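Local coordinates for glucose-binding protein (Thermus thermophilus HB27, PDB 2B3F) that binds glucose and galactose in a deep cleft and probably serves as the sugar-capturing component of a binding-protein-dependent transport system, at residues A[122-127]-A[137-142]; A[173-178]-A[264-269]; A[222-227]-A[246-251]; A[253-256]-A[260-263]. All coordinates share one frame; numbering follows the deposited sequence.

Interaction 1 (A[122-127]-A[137-142])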
# COMPACT_ATOMS: atom_id res chain seq x y z
N ASN A 122 -7.68 2.13 0.21
CA ASN A 122 -8.83 2.96 -0.18
C ASN A 122 -9.34 3.85 0.95
O ASN A 122 -10.46 3.64 1.48
CB ASN A 122 -9.96 2.08 -0.76
CG ASN A 122 -10.50 1.03 0.24
OD1 ASN A 122 -9.74 0.40 0.99
ND2 ASN A 122 -11.82 0.86 0.26
N VAL A 123 -8.53 4.85 1.33
CA VAL A 123 -8.94 5.82 2.33
C VAL A 123 -8.89 7.23 1.76
O VAL A 123 -7.94 7.61 1.05
CB VAL A 123 -8.08 5.75 3.62
CG1 VAL A 123 -8.68 6.64 4.71
CG2 VAL A 123 -7.95 4.28 4.10
N MET A 124 -9.92 8.00 2.09
CA MET A 124 -10.02 9.40 1.72
C MET A 124 -9.82 10.22 2.99
O MET A 124 -10.53 10.02 4.00
CB MET A 124 -11.40 9.71 1.11
CG MET A 124 -11.60 11.19 0.73
SD MET A 124 -13.24 11.49 0.01
CE MET A 124 -14.35 11.07 1.36
N TRP A 125 -8.86 11.14 2.94
CA TRP A 125 -8.47 12.00 4.05
C TRP A 125 -8.98 13.42 3.82
O TRP A 125 -8.96 13.91 2.70
CB TRP A 125 -6.95 12.04 4.21
CG TRP A 125 -6.37 10.66 4.20
CD1 TRP A 125 -5.86 10.00 3.13
CD2 TRP A 125 -6.29 9.75 5.31
NE1 TRP A 125 -5.47 8.74 3.49
CE2 TRP A 125 -5.71 8.56 4.82
CE3 TRP A 125 -6.65 9.83 6.66
CZ2 TRP A 125 -5.49 7.45 5.63
CZ3 TRP A 125 -6.43 8.74 7.46
CH2 TRP A 125 -5.85 7.56 6.94
N TYR A 126 -9.42 14.07 4.89
CA TYR A 126 -9.92 15.43 4.83
C TYR A 126 -9.82 16.03 6.23
O TYR A 126 -9.52 15.33 7.20
CB TYR A 126 -11.37 15.43 4.34
CG TYR A 126 -12.34 14.65 5.21
CD1 TYR A 126 -13.00 15.26 6.28
CD2 TYR A 126 -12.60 13.30 4.98
CE1 TYR A 126 -13.88 14.55 7.09
CE2 TYR A 126 -13.49 12.59 5.77
CZ TYR A 126 -14.12 13.22 6.83
OH TYR A 126 -15.00 12.51 7.62
N LEU A 127 -10.09 17.33 6.32
CA LEU A 127 -10.02 18.06 7.58
C LEU A 127 -11.43 18.47 7.92
O LEU A 127 -12.02 19.27 7.18
CB LEU A 127 -9.17 19.32 7.41
CG LEU A 127 -7.70 19.29 7.86
CD1 LEU A 127 -6.98 18.03 7.39
CD2 LEU A 127 -6.99 20.56 7.40
N ASN A 137 -19.90 18.44 2.87
CA ASN A 137 -19.73 17.14 3.54
C ASN A 137 -18.69 16.25 2.83
O ASN A 137 -18.35 16.50 1.68
CB ASN A 137 -21.06 16.39 3.52
CG ASN A 137 -22.12 17.04 4.42
OD1 ASN A 137 -21.82 17.64 5.45
ND2 ASN A 137 -23.38 16.90 4.01
N PRO A 138 -18.18 15.20 3.52
CA PRO A 138 -17.35 14.18 2.86
C PRO A 138 -18.17 13.27 1.92
O PRO A 138 -19.12 12.65 2.37
CB PRO A 138 -16.81 13.35 4.04
CG PRO A 138 -17.80 13.52 5.10
CD PRO A 138 -18.31 14.92 4.97
N PRO A 139 -17.80 13.20 0.62
CA PRO A 139 -18.59 12.43 -0.35
C PRO A 139 -18.52 10.91 -0.21
O PRO A 139 -17.44 10.34 -0.02
CB PRO A 139 -18.02 12.87 -1.70
CG PRO A 139 -16.70 13.46 -1.41
CD PRO A 139 -16.66 13.89 0.00
N ARG A 140 -19.68 10.25 -0.33
CA ARG A 140 -19.79 8.81 -0.16
C ARG A 140 -19.82 8.04 -1.49
O ARG A 140 -19.72 6.81 -1.50
CB ARG A 140 -20.99 8.45 0.73
CG ARG A 140 -22.37 8.47 0.04
CD ARG A 140 -23.53 8.07 1.01
NE ARG A 140 -23.52 8.86 2.26
CZ ARG A 140 -24.10 10.06 2.42
NH1 ARG A 140 -24.77 10.65 1.42
NH2 ARG A 140 -24.02 10.69 3.60
N THR A 141 -19.96 8.76 -2.61
CA THR A 141 -19.92 8.16 -3.95
C THR A 141 -19.13 9.06 -4.88
O THR A 141 -18.92 10.22 -4.57
CB THR A 141 -21.32 8.05 -4.57
OG1 THR A 141 -21.87 9.36 -4.75
CG2 THR A 141 -22.24 7.20 -3.70
N TRP A 142 -18.70 8.54 -6.03
CA TRP A 142 -17.95 9.37 -6.98
C TRP A 142 -18.80 10.49 -7.61
O TRP A 142 -18.27 11.58 -7.87
CB TRP A 142 -17.22 8.52 -8.05
CG TRP A 142 -16.04 7.81 -7.45
CD1 TRP A 142 -15.87 6.46 -7.33
CD2 TRP A 142 -14.89 8.43 -6.84
NE1 TRP A 142 -14.67 6.20 -6.69
CE2 TRP A 142 -14.05 7.39 -6.38
CE3 TRP A 142 -14.47 9.75 -6.65
CZ2 TRP A 142 -12.83 7.64 -5.75
CZ3 TRP A 142 -13.26 9.99 -6.02
CH2 TRP A 142 -12.46 8.94 -5.57

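Interaction 2 (A[173-178]-A[264-269])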
# COMPACT_ATOMS: atom_id res chain seq x y z
N TRP A 173 -6.51 5.53 -8.96
CA TRP A 173 -7.20 4.69 -9.93
C TRP A 173 -7.74 3.39 -9.30
O TRP A 173 -8.86 3.02 -9.57
CB TRP A 173 -6.31 4.33 -11.12
CG TRP A 173 -7.01 3.53 -12.19
CD1 TRP A 173 -7.70 4.02 -13.27
CD2 TRP A 173 -7.10 2.09 -12.28
NE1 TRP A 173 -8.21 2.99 -14.02
CE2 TRP A 173 -7.85 1.79 -13.45
CE3 TRP A 173 -6.62 1.03 -11.51
CZ2 TRP A 173 -8.13 0.48 -13.86
CZ3 TRP A 173 -6.89 -0.27 -11.90
CH2 TRP A 173 -7.65 -0.54 -13.07
N GLU A 174 -6.98 2.74 -8.43
CA GLU A 174 -7.47 1.45 -7.89
C GLU A 174 -8.69 1.65 -7.00
O GLU A 174 -9.58 0.80 -6.96
CB GLU A 174 -6.38 0.59 -7.25
CG GLU A 174 -5.73 1.09 -5.99
CD GLU A 174 -4.63 0.12 -5.50
OE1 GLU A 174 -4.17 -0.73 -6.31
OE2 GLU A 174 -4.23 0.24 -4.33
N SER A 175 -8.77 2.78 -6.31
CA SER A 175 -10.00 3.13 -5.56
C SER A 175 -11.18 3.37 -6.51
O SER A 175 -12.28 2.86 -6.30
CB SER A 175 -9.81 4.35 -4.68
OG SER A 175 -9.31 4.00 -3.40
N VAL A 176 -10.95 4.16 -7.56
CA VAL A 176 -11.99 4.41 -8.55
C VAL A 176 -12.47 3.10 -9.18
O VAL A 176 -13.68 2.86 -9.27
CB VAL A 176 -11.51 5.42 -9.64
CG1 VAL A 176 -12.52 5.51 -10.78
CG2 VAL A 176 -11.25 6.79 -9.03
N ALA A 177 -11.53 2.25 -9.63
CA ALA A 177 -11.87 0.97 -10.23
C ALA A 177 -12.68 0.07 -9.29
O ALA A 177 -13.66 -0.58 -9.70
CB ALA A 177 -10.60 0.26 -10.68
N LEU A 178 -12.28 0.02 -8.01
CA LEU A 178 -13.00 -0.81 -7.05
C LEU A 178 -14.44 -0.33 -6.92
O LEU A 178 -15.37 -1.14 -6.87
CB LEU A 178 -12.30 -0.80 -5.68
CG LEU A 178 -13.04 -1.56 -4.56
CD1 LEU A 178 -13.20 -3.05 -4.91
CD2 LEU A 178 -12.34 -1.39 -3.20
N ALA A 264 -12.56 8.57 5.63
CA ALA A 264 -13.66 7.71 5.21
C ALA A 264 -13.13 6.76 4.14
O ALA A 264 -12.08 7.03 3.54
CB ALA A 264 -14.80 8.52 4.65
N PRO A 265 -13.86 5.67 3.88
CA PRO A 265 -13.50 4.85 2.73
C PRO A 265 -13.53 5.70 1.46
O PRO A 265 -14.25 6.72 1.41
CB PRO A 265 -14.59 3.78 2.70
CG PRO A 265 -15.04 3.67 4.12
CD PRO A 265 -15.03 5.11 4.59
N SER A 266 -12.74 5.32 0.46
CA SER A 266 -12.78 6.04 -0.79
C SER A 266 -14.23 5.99 -1.27
O SER A 266 -14.90 4.96 -1.12
CB SER A 266 -11.84 5.41 -1.82
OG SER A 266 -10.50 5.47 -1.37
N PRO A 267 -14.71 7.09 -1.86
CA PRO A 267 -16.08 7.11 -2.38
C PRO A 267 -16.45 5.84 -3.15
O PRO A 267 -15.69 5.36 -3.99
CB PRO A 267 -16.07 8.35 -3.27
CG PRO A 267 -15.10 9.25 -2.66
CD PRO A 267 -14.01 8.36 -2.13
N GLY A 268 -17.60 5.26 -2.81
CA GLY A 268 -18.10 4.08 -3.51
C GLY A 268 -17.50 2.77 -3.04
O GLY A 268 -17.75 1.73 -3.63
N THR A 269 -16.69 2.79 -1.99
CA THR A 269 -16.01 1.56 -1.56
C THR A 269 -16.30 1.18 -0.11
O THR A 269 -15.69 0.27 0.43
CB THR A 269 -14.47 1.65 -1.76
OG1 THR A 269 -13.91 2.53 -0.78
CG2 THR A 269 -14.13 2.14 -3.17
O HOH W 1 -13.25 4.90 -4.51
O HOH W 2 -16.74 -1.29 -4.07

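Interaction 3 (A[222-227]-A[246-251])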
# COMPACT_ATOMS: atom_id res chain seq x y z
N LEU A 222 5.16 15.88 -7.24
CA LEU A 222 4.96 15.88 -5.78
C LEU A 222 5.04 14.47 -5.19
O LEU A 222 4.54 13.52 -5.77
CB LEU A 222 3.59 16.45 -5.41
CG LEU A 222 3.21 17.85 -5.91
CD1 LEU A 222 1.90 18.26 -5.25
CD2 LEU A 222 4.29 18.86 -5.67
N SER A 223 5.66 14.36 -4.02
CA SER A 223 5.60 13.13 -3.24
C SER A 223 4.20 12.89 -2.65
O SER A 223 3.37 13.78 -2.56
CB SER A 223 6.62 13.19 -2.11
OG SER A 223 6.19 14.11 -1.14
N TRP A 224 3.95 11.66 -2.16
CA TRP A 224 2.69 11.41 -1.48
C TRP A 224 2.54 12.29 -0.25
O TRP A 224 1.44 12.76 -0.00
CB TRP A 224 2.48 9.92 -1.16
CG TRP A 224 3.31 9.36 -0.04
CD1 TRP A 224 4.48 8.66 -0.14
CD2 TRP A 224 3.00 9.41 1.36
NE1 TRP A 224 4.91 8.27 1.11
CE2 TRP A 224 4.04 8.75 2.05
CE3 TRP A 224 1.96 9.98 2.10
CZ2 TRP A 224 4.05 8.63 3.44
CZ3 TRP A 224 2.00 9.88 3.48
CH2 TRP A 224 3.02 9.20 4.13
N GLN A 225 3.63 12.54 0.48
CA GLN A 225 3.56 13.40 1.67
C GLN A 225 3.18 14.83 1.29
O GLN A 225 2.36 15.46 1.94
CB GLN A 225 4.87 13.41 2.43
CG GLN A 225 5.30 12.04 3.00
CD GLN A 225 6.25 11.28 2.11
OE1 GLN A 225 6.17 11.35 0.86
NE2 GLN A 225 7.21 10.57 2.73
N GLN A 226 3.76 15.32 0.20
CA GLN A 226 3.41 16.69 -0.27
C GLN A 226 1.95 16.81 -0.67
O GLN A 226 1.34 17.85 -0.47
CB GLN A 226 4.31 17.09 -1.43
CG GLN A 226 5.70 17.43 -0.99
CD GLN A 226 6.59 17.87 -2.11
OE1 GLN A 226 6.77 17.16 -3.11
NE2 GLN A 226 7.17 19.07 -1.97
N ALA A 227 1.39 15.76 -1.25
CA ALA A 227 -0.03 15.76 -1.58
C ALA A 227 -0.89 15.77 -0.29
O ALA A 227 -1.91 16.46 -0.21
CB ALA A 227 -0.37 14.57 -2.46
N ALA A 246 -2.04 8.41 7.72
CA ALA A 246 -2.39 8.61 9.13
C ALA A 246 -1.12 8.63 9.99
O ALA A 246 -0.98 9.49 10.86
CB ALA A 246 -3.39 7.56 9.61
N GLY A 247 -0.18 7.71 9.73
CA GLY A 247 1.09 7.70 10.44
C GLY A 247 1.84 8.99 10.25
O GLY A 247 2.37 9.55 11.20
N TYR A 248 1.88 9.49 9.02
CA TYR A 248 2.57 10.77 8.75
C TYR A 248 1.94 11.91 9.55
O TYR A 248 2.63 12.64 10.26
CB TYR A 248 2.51 11.06 7.26
CG TYR A 248 3.03 12.41 6.84
CD1 TYR A 248 4.35 12.77 7.02
CD2 TYR A 248 2.17 13.32 6.22
CE1 TYR A 248 4.82 14.05 6.60
CE2 TYR A 248 2.64 14.58 5.82
CZ TYR A 248 3.94 14.92 6.00
OH TYR A 248 4.39 16.18 5.59
N MET A 249 0.63 12.03 9.45
CA MET A 249 -0.07 13.12 10.10
C MET A 249 0.04 13.09 11.65
O MET A 249 0.03 14.14 12.29
CB MET A 249 -1.53 13.15 9.64
CG MET A 249 -1.69 13.68 8.22
SD MET A 249 -3.37 13.99 7.70
CE MET A 249 -3.90 12.32 7.32
N THR A 250 0.12 11.90 12.24
CA THR A 250 0.22 11.79 13.70
C THR A 250 1.65 11.75 14.15
O THR A 250 2.06 12.57 14.96
CB THR A 250 -0.53 10.55 14.26
OG1 THR A 250 -0.03 9.35 13.63
CG2 THR A 250 -2.02 10.65 14.02
N THR A 251 2.44 10.81 13.64
CA THR A 251 3.82 10.66 14.09
C THR A 251 4.70 11.85 13.73
O THR A 251 5.50 12.31 14.54
CB THR A 251 4.42 9.33 13.56
OG1 THR A 251 3.65 8.24 14.09
CG2 THR A 251 5.88 9.13 13.93

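Interaction 4 (A[253-256]-A[260-263])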
# COMPACT_ATOMS: atom_id res chain seq x y z
N LEU A 253 3.57 14.99 11.93
CA LEU A 253 2.94 16.31 12.06
C LEU A 253 2.23 16.55 13.39
O LEU A 253 1.83 17.69 13.65
CB LEU A 253 1.96 16.56 10.92
CG LEU A 253 2.52 16.53 9.49
CD1 LEU A 253 1.43 16.89 8.52
CD2 LEU A 253 3.72 17.43 9.30
N LYS A 254 2.05 15.51 14.19
CA LYS A 254 1.46 15.62 15.54
C LYS A 254 0.01 16.13 15.53
O LYS A 254 -0.45 16.76 16.49
CB LYS A 254 2.33 16.50 16.44
CG LYS A 254 3.79 16.13 16.49
CD LYS A 254 4.00 14.67 16.79
CE LYS A 254 5.44 14.33 17.07
NZ LYS A 254 6.38 15.01 16.17
N LEU A 255 -0.73 15.83 14.46
CA LEU A 255 -2.15 16.11 14.36
C LEU A 255 -2.96 15.06 15.12
O LEU A 255 -2.59 13.90 15.17
CB LEU A 255 -2.60 16.13 12.91
CG LEU A 255 -1.87 17.09 11.97
CD1 LEU A 255 -2.54 17.06 10.60
CD2 LEU A 255 -1.87 18.48 12.53
N LYS A 256 -4.10 15.49 15.67
CA LYS A 256 -4.96 14.62 16.48
C LYS A 256 -5.99 13.94 15.60
O LYS A 256 -6.77 14.62 14.93
CB LYS A 256 -5.68 15.43 17.57
CG LYS A 256 -4.73 16.20 18.47
CD LYS A 256 -5.48 17.00 19.55
CE LYS A 256 -4.54 17.99 20.24
NZ LYS A 256 -4.36 19.23 19.40
N ASP A 260 -8.32 17.02 14.14
CA ASP A 260 -7.43 17.78 13.23
C ASP A 260 -7.46 17.21 11.80
O ASP A 260 -7.11 17.91 10.85
CB ASP A 260 -5.99 17.80 13.71
CG ASP A 260 -5.80 18.60 14.99
OD1 ASP A 260 -6.60 19.52 15.24
OD2 ASP A 260 -4.82 18.33 15.72
N PHE A 261 -7.80 15.94 11.67
CA PHE A 261 -8.05 15.31 10.38
C PHE A 261 -9.02 14.16 10.58
O PHE A 261 -9.20 13.70 11.71
CB PHE A 261 -6.75 14.80 9.72
CG PHE A 261 -6.12 13.60 10.40
CD1 PHE A 261 -6.42 12.31 9.98
CD2 PHE A 261 -5.21 13.76 11.45
CE1 PHE A 261 -5.84 11.19 10.60
CE2 PHE A 261 -4.62 12.65 12.06
CZ PHE A 261 -4.95 11.36 11.64
N ALA A 262 -9.63 13.72 9.49
CA ALA A 262 -10.57 12.61 9.54
C ALA A 262 -10.44 11.76 8.28
O ALA A 262 -9.65 12.07 7.40
CB ALA A 262 -11.99 13.13 9.71
N TRP A 263 -11.22 10.69 8.23
CA TRP A 263 -11.10 9.69 7.18
C TRP A 263 -12.43 9.04 6.86
O TRP A 263 -13.34 8.98 7.70
CB TRP A 263 -10.09 8.60 7.59
CG TRP A 263 -10.45 7.96 8.88
CD1 TRP A 263 -11.20 6.84 9.06
CD2 TRP A 263 -10.10 8.43 10.19
NE1 TRP A 263 -11.33 6.56 10.41
CE2 TRP A 263 -10.67 7.52 11.12
CE3 TRP A 263 -9.34 9.50 10.67
CZ2 TRP A 263 -10.50 7.67 12.51
CZ3 TRP A 263 -9.18 9.65 12.04
CH2 TRP A 263 -9.76 8.74 12.94
O HOH W 3 -2.34 19.46 16.68

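Interaction 1 (A[122-127]-A[137-142])
P138 lies over one face of the Y126 ring, and its CB does the touching. P138 CB sits 4.1 Å from the centroid of the Y126 ring, 25° off the ring normal, which makes a CH-pi contact displaced toward the CE2-CZ side. P138 CG follows along the same side and reaches Y126 OH at 3.9 Å, so the proline slants across the ring toward the phenol end. With chi1 at 60°, Y126 CG stands between its own backbone N and carbonyl carbon, and this carries the ring to the side where P138 lies.

The scaffold here is strand 123-126, an inner strand of a four-stranded mixed sheet, and the loop that runs from helix 128-133 to helix 142-154 folds back over it. M124 is the second side chain reaching that loop. It runs straight out to SD, then bends at chi3 (63°) and brings M124 CE to 3.5 Å from P139 O. M124 CE also packs 3.9 Å from P139 CD, with the two side chains crossing obliquely. A serine in place of Y126 would probably leave P138 CB without a ring to lie on, opening a gap beneath the loop. Strand 238-240 backs this patch: F238 touches M124, Y126 and P139, while T141 caps helix 142-154 through K144 N.

Interaction 2 (A[173-178]-A[264-269])
A type II beta turn from S266 to T269, where the chain leaves strand 262-265, rests on S175 and L178 of helix 166-190. S175 and S266 meet through their hydroxyls in a hydrogen bond of 2.8 Å between S175 OG and S266 OG, and either could be the donor. Both side chains are buried, so the bond gives each hydroxyl a polar partner inside the protein.

At the other end of the turn T269 folds back on S266. Its chi1 of 73° sets OG1 between the backbone N and the carbonyl carbon, and from there T269 OG1 donates to S266 O at 2.6 Å. T269 N also donates to S266 O, at 2.9 Å, so two bonds grip that carbonyl and lock the turn. The same rotation leaves the methyl pointing to the helix: T269 CG2 lies 3.7 Å from S175 O and 4.0 Å from L178 CD2, where the L178 and T269 side chains cross at about a right angle. G268 takes the third turn position with phi 82°, a conformation that costs glycine little. Further along, a water joins L178 O to G268 O.

N122 ND2 donates to T269 OG1, and backbone bonds tie A264 to M124 of the adjoining strand 123-126 and S266 to N122 just before it. I240 of strand 238-240 touches both serines, and L178 reaches past the turn to V272 and M274 of strand 272-280.

Interaction 3 (A[222-227]-A[246-251])
Helix 224-233 begins alongside helix 244-252, with Q225 CA 7.6 Å from Y248 CA, and the second helix widens into a pi-type turn at 248-251. The first helix opens with a capping box, and the contact includes W224 of the galactose pocket, which touches the bound sugar.

Y248 reaches across between the two helices. W224 CH2 comes within 3.7 Å of Y248 CB, and the side chains slide past each other in opposite directions. Their rings meet obliquely, the planes at 75°. Q225 instead covers a face of the tyrosine: its CG stands 4.2 Å from the centroid of the Y248 ring, only 12° off the normal. The glutamine then bends at chi2 (96°), which carries its amide off the tyrosine and lays CD over a face of W224.

The polar ends of all three side chains look elsewhere. W224 NE1 donates to E13, a galactose-binding residue, Q225 NE2 bonds D12, and Y248 OH bonds D229. In the capping box, Q226 N donates to S223 OG at 3.0 Å, and S223 N returns a bond to Q226 OE1 at 3.1 Å, in the carbonyl plane on a lone pair.

Interaction 4 (A[253-256]-A[260-263])
K256 and D260 bring their CA atoms to 5.2 Å as the chain doubles back, and D260 N donates to K256 O at 3.0 Å. A second bond runs the other way: K256 N donates to D260 OD2 at 2.9 Å, nearly straight at 166°. This N-H meets the carboxylate on its anti side, 28° out of plane. With chi1 at -68°, D260 CG is anti to its carbonyl carbon, and OD2 reaches back over the turn. The aliphatic part of K256 passes beside OD2, with CG at 3.5 Å, and the chain bends at chi4 to bring NZ round to a long salt bridge of 3.8 Å with D260 OD2. A water lies 2.9 Å from D260 OD2. An alanine in place of D260 would probably leave K256 N without its acceptor and the lysine ammonium without this mate.

Beneath, L255 CB meets the edge of the F261 ring, 3.8 Å from CD2, and L255 O lies in plane at that edge. M249 and W125 pack on the phenylalanine as well. The O-to-N bond from K256 to D260 closes a five-residue alpha-turn, here reversing the chain between helix 244-252 and strand 262-265.

Strand 262-265 threads through interactions 2 and 4, which lie at its two ends: one is a buried seat on helix 166-190, the other a turn near the surface with a long salt bridge. Interaction 1, partly buried, sits on the neighbouring strand 123-126, joined to both by backbone bonds, M124 N to A264 O and Y126 O to A262 N. Its contacts are apolar and CH-pi packing without hydrogen bonds, proline against tyrosine and methionine, whereas interaction 2 depends on hydroxyls and water. Interaction 3 is also buried but faces the sugar. It meets interaction 4 through M249, whose CE touches F261 and whose O accepts from L255 N, and W125 of 122-127 packs on A246 and M249.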